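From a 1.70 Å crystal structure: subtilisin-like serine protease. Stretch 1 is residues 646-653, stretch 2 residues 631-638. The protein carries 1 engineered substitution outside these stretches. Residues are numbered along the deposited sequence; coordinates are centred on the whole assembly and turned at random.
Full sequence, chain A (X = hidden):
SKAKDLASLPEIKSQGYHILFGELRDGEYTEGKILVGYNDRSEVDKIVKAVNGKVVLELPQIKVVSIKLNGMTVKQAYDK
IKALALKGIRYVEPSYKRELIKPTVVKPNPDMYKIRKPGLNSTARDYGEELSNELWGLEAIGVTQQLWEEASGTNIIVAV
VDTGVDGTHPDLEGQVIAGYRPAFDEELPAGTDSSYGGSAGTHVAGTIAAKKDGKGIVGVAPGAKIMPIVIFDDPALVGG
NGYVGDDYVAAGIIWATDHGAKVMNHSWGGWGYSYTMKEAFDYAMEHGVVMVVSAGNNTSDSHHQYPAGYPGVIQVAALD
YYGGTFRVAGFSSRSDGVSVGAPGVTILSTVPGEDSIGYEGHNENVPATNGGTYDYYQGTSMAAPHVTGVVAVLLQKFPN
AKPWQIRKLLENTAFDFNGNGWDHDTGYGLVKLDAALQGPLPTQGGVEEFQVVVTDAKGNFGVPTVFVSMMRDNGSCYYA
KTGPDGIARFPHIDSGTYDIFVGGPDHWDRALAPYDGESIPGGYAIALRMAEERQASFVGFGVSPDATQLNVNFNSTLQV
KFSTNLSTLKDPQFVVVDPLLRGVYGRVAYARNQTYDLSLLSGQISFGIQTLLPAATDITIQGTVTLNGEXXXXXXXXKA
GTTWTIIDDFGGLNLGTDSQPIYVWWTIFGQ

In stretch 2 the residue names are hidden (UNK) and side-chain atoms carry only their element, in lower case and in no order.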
# COMPACT_ATOMS: atom_id res chain seq x y z
N ILE A 646 -6.10 38.31 -7.90
CA ILE A 646 -6.43 36.95 -8.32
C ILE A 646 -7.93 36.74 -8.13
O ILE A 646 -8.52 37.26 -7.20
CB ILE A 646 -5.67 35.88 -7.46
CG1 ILE A 646 -4.16 36.05 -7.63
CG2 ILE A 646 -6.06 34.48 -7.89
CD1 ILE A 646 -3.58 37.16 -6.81
N ILE A 647 -8.53 35.96 -9.02
CA ILE A 647 -9.97 35.70 -8.97
C ILE A 647 -10.25 34.21 -8.91
O ILE A 647 -9.78 33.47 -9.76
CB ILE A 647 -10.67 36.20 -10.26
CG1 ILE A 647 -10.32 37.67 -10.53
CG2 ILE A 647 -12.18 35.99 -10.14
CD1 ILE A 647 -10.89 38.62 -9.53
N ASP A 648 -11.03 33.76 -7.93
CA ASP A 648 -11.36 32.34 -7.87
C ASP A 648 -12.61 32.10 -7.03
O ASP A 648 -13.24 33.05 -6.57
CB ASP A 648 -10.16 31.53 -7.36
CG ASP A 648 -9.73 31.94 -5.97
OD1 ASP A 648 -10.61 32.11 -5.11
OD2 ASP A 648 -8.49 32.06 -5.74
N ASP A 649 -12.99 30.83 -6.84
CA ASP A 649 -14.20 30.56 -6.08
C ASP A 649 -14.10 30.83 -4.59
O ASP A 649 -15.08 30.69 -3.86
CB ASP A 649 -14.72 29.12 -6.34
CG ASP A 649 -13.62 28.07 -6.43
OD1 ASP A 649 -12.43 28.43 -6.60
OD2 ASP A 649 -13.96 26.87 -6.37
N PHE A 650 -12.93 31.26 -4.15
CA PHE A 650 -12.72 31.58 -2.75
C PHE A 650 -12.34 33.04 -2.58
O PHE A 650 -11.81 33.43 -1.55
CB PHE A 650 -11.64 30.68 -2.14
CG PHE A 650 -12.00 29.23 -2.15
CD1 PHE A 650 -11.75 28.44 -3.27
CD2 PHE A 650 -12.61 28.66 -1.04
CE1 PHE A 650 -12.10 27.10 -3.29
CE2 PHE A 650 -12.97 27.32 -1.04
CZ PHE A 650 -12.72 26.53 -2.17
N GLY A 651 -12.60 33.84 -3.61
CA GLY A 651 -12.31 35.26 -3.55
C GLY A 651 -10.89 35.71 -3.87
O GLY A 651 -10.56 36.87 -3.65
N GLY A 652 -10.07 34.81 -4.40
CA GLY A 652 -8.69 35.13 -4.73
C GLY A 652 -7.90 34.73 -3.49
O GLY A 652 -7.41 35.58 -2.76
N LEU A 653 -7.78 33.43 -3.27
CA LEU A 653 -7.13 32.93 -2.06
C LEU A 653 -5.75 32.32 -2.18
O LEU A 653 -5.54 31.36 -2.91
CB LEU A 653 -8.07 31.93 -1.39
CG LEU A 653 -7.65 31.29 -0.07
CD1 LEU A 653 -7.53 32.36 1.01
CD2 LEU A 653 -8.69 30.26 0.30
N UNK A 631 -21.02 25.11 -13.75
CA UNK A 631 -20.80 26.53 -13.52
C UNK A 631 -20.38 26.77 -12.08
O UNK A 631 -21.00 26.27 -11.15
c UNK A 631 -22.06 27.36 -13.80
o UNK A 631 -21.49 27.27 -16.12
c UNK A 631 -22.39 27.45 -15.27
o UNK A 631 -23.57 27.73 -15.58
N UNK A 632 -19.32 27.55 -11.92
CA UNK A 632 -18.77 27.88 -10.62
C UNK A 632 -18.53 29.39 -10.52
O UNK A 632 -17.77 29.95 -11.31
c UNK A 632 -17.57 25.68 -10.60
c UNK A 632 -17.42 27.19 -10.40
c UNK A 632 -16.27 24.90 -10.46
c UNK A 632 -16.91 27.51 -8.99
N UNK A 633 -19.18 30.06 -9.56
CA UNK A 633 -18.99 31.50 -9.40
C UNK A 633 -17.57 31.79 -8.86
O UNK A 633 -17.07 31.05 -8.00
c UNK A 633 -20.08 31.88 -8.40
c UNK A 633 -20.18 30.65 -7.54
c UNK A 633 -20.12 29.52 -8.56
N UNK A 634 -16.95 32.85 -9.35
CA UNK A 634 -15.62 33.24 -8.89
C UNK A 634 -15.60 34.74 -8.69
O UNK A 634 -16.38 35.46 -9.30
c UNK A 634 -14.44 31.36 -10.09
c UNK A 634 -14.49 32.87 -9.90
c UNK A 634 -14.73 33.57 -11.23
N UNK A 635 -14.73 35.22 -7.81
CA UNK A 635 -14.63 36.64 -7.57
C UNK A 635 -13.29 36.95 -6.94
O UNK A 635 -12.55 36.05 -6.53
c UNK A 635 -15.08 37.06 -2.92
c UNK A 635 -15.97 34.92 -3.58
o UNK A 635 -15.36 35.29 -1.32
c UNK A 635 -15.77 37.13 -6.67
c UNK A 635 -15.47 35.76 -2.61
c UNK A 635 -15.69 36.66 -5.23
c UNK A 635 -16.08 35.37 -4.88
c UNK A 635 -15.19 37.50 -4.23
N UNK A 636 -12.98 38.23 -6.86
CA UNK A 636 -11.74 38.67 -6.26
C UNK A 636 -11.90 40.16 -6.04
O UNK A 636 -12.86 40.75 -6.52
N UNK A 637 -10.96 40.77 -5.34
CA UNK A 637 -11.05 42.19 -5.09
C UNK A 637 -9.75 42.84 -5.51
O UNK A 637 -8.67 42.40 -5.10
c UNK A 637 -11.28 42.47 -3.59
c UNK A 637 -11.34 43.98 -3.35
c UNK A 637 -12.58 41.80 -3.12
N UNK A 638 -9.84 43.86 -6.35
CA UNK A 638 -8.66 44.60 -6.79
C UNK A 638 -8.63 45.74 -5.78
O UNK A 638 -9.45 46.67 -5.86
c UNK A 638 -8.85 45.14 -8.20
c UNK A 638 -7.75 46.02 -8.79
c UNK A 638 -6.48 45.19 -8.99
c UNK A 638 -8.21 46.59 -10.12
O HOH W 1 -17.74 30.49 -5.11
O HOH W 2 -8.97 38.89 -4.83

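Position 631 begins stretch 2, within a strand, with four side-chain atoms: two carbons in sequence, the second carrying two oxygens. A short carboxylate of this kind is aspartate, and Asp-631 lies out of reach of stretch 1, with one carboxylate oxygen hydrogen-bonded elsewhere in the structure.

Position 632 has four carbons, forked at the first, with one arm two carbons long. Its CA-to-CB bond points toward stretch 1, and the short arm of the fork lies 3.8 Å from CB of Asp-649. Branching at the beta carbon with unequal arms identifies Ile-632, and the approaching atom is CG2.

At position 633 three carbons close a ring onto the backbone nitrogen, which only proline does. The CA-to-CB bond of Pro-633 points sideways and the ring makes no close contact; the backbone carbonyl does reach stretch 1: Pro-633 O lies 3.5 Å from Asp-649 CA in a CA-H...O contact, and water 1 donates to both Pro-633 O (3.0 Å) and Asp-649 O (2.9 Å).

Position 634 carries three carbons, one bearing the other two. One methyl sits 3.7 Å from CG2 of Ile-647, and the other 3.6 Å from the backbone N of Asp-649. An equal fork at the beta carbon without oxygen is valine, so the apolar contact joins Val-634 CG2 to Ile-647 CG2.

Position 635 has one carbon leading to a six-carbon ring that bears one oxygen. The CA-to-CB bond points away from stretch 1, yet the ring's end comes nearer, and Gly-651 CA lies over one ring face, 3.4 Å from the centroid and 17° off the normal. The hydroxylated ring is that of Tyr-635. A beta carbon on Gly-651 would fall 2.9 Å from Tyr-635 CZ, so the close CH-pi packing depends on the bare glycine.

Position 636 has no side-chain atoms and is therefore Gly-636. Its CA approaches CD1 of Ile-647 to 3.4 Å, and a beta carbon here would clash both with that methyl and with Ile-646 O, at 2.4 and 2.3 Å.

Position 637 again shows three carbons, one carrying two, the pattern of valine. The side chain of Val-637 comes no nearer to stretch 1 than 5.4 Å, from CG2 to Gly-651 O, while its backbone N donates to water 2 (2.8 Å), which in turn donates to Ile-646 O (2.9 Å) and Gly-651 O (2.8 Å).

Position 638 has four carbons forked at the second, hence leucine; Leu-638 makes no contact with stretch 1.

The contact centres on a single antiparallel bridge, in which Tyr-635 N donates to Asp-648 O (2.9 Å) and Asp-648 N to Tyr-635 O (3.1 Å). Beyond it, stretch 1 folds into a type I turn from Asp-648 to Gly-651. The Asp-648 carboxylate braces this segment, OD1 accepting from Phe-650 N (2.7 Å) and Gly-652 N (2.8 Å), and OD2 from Leu-653 N (2.9 Å). The turn places Gly-651 against the tyrosine ring, while the two waters extend the polar link between the backbones.

Stretch 2 (631-638) DIPVYGVL
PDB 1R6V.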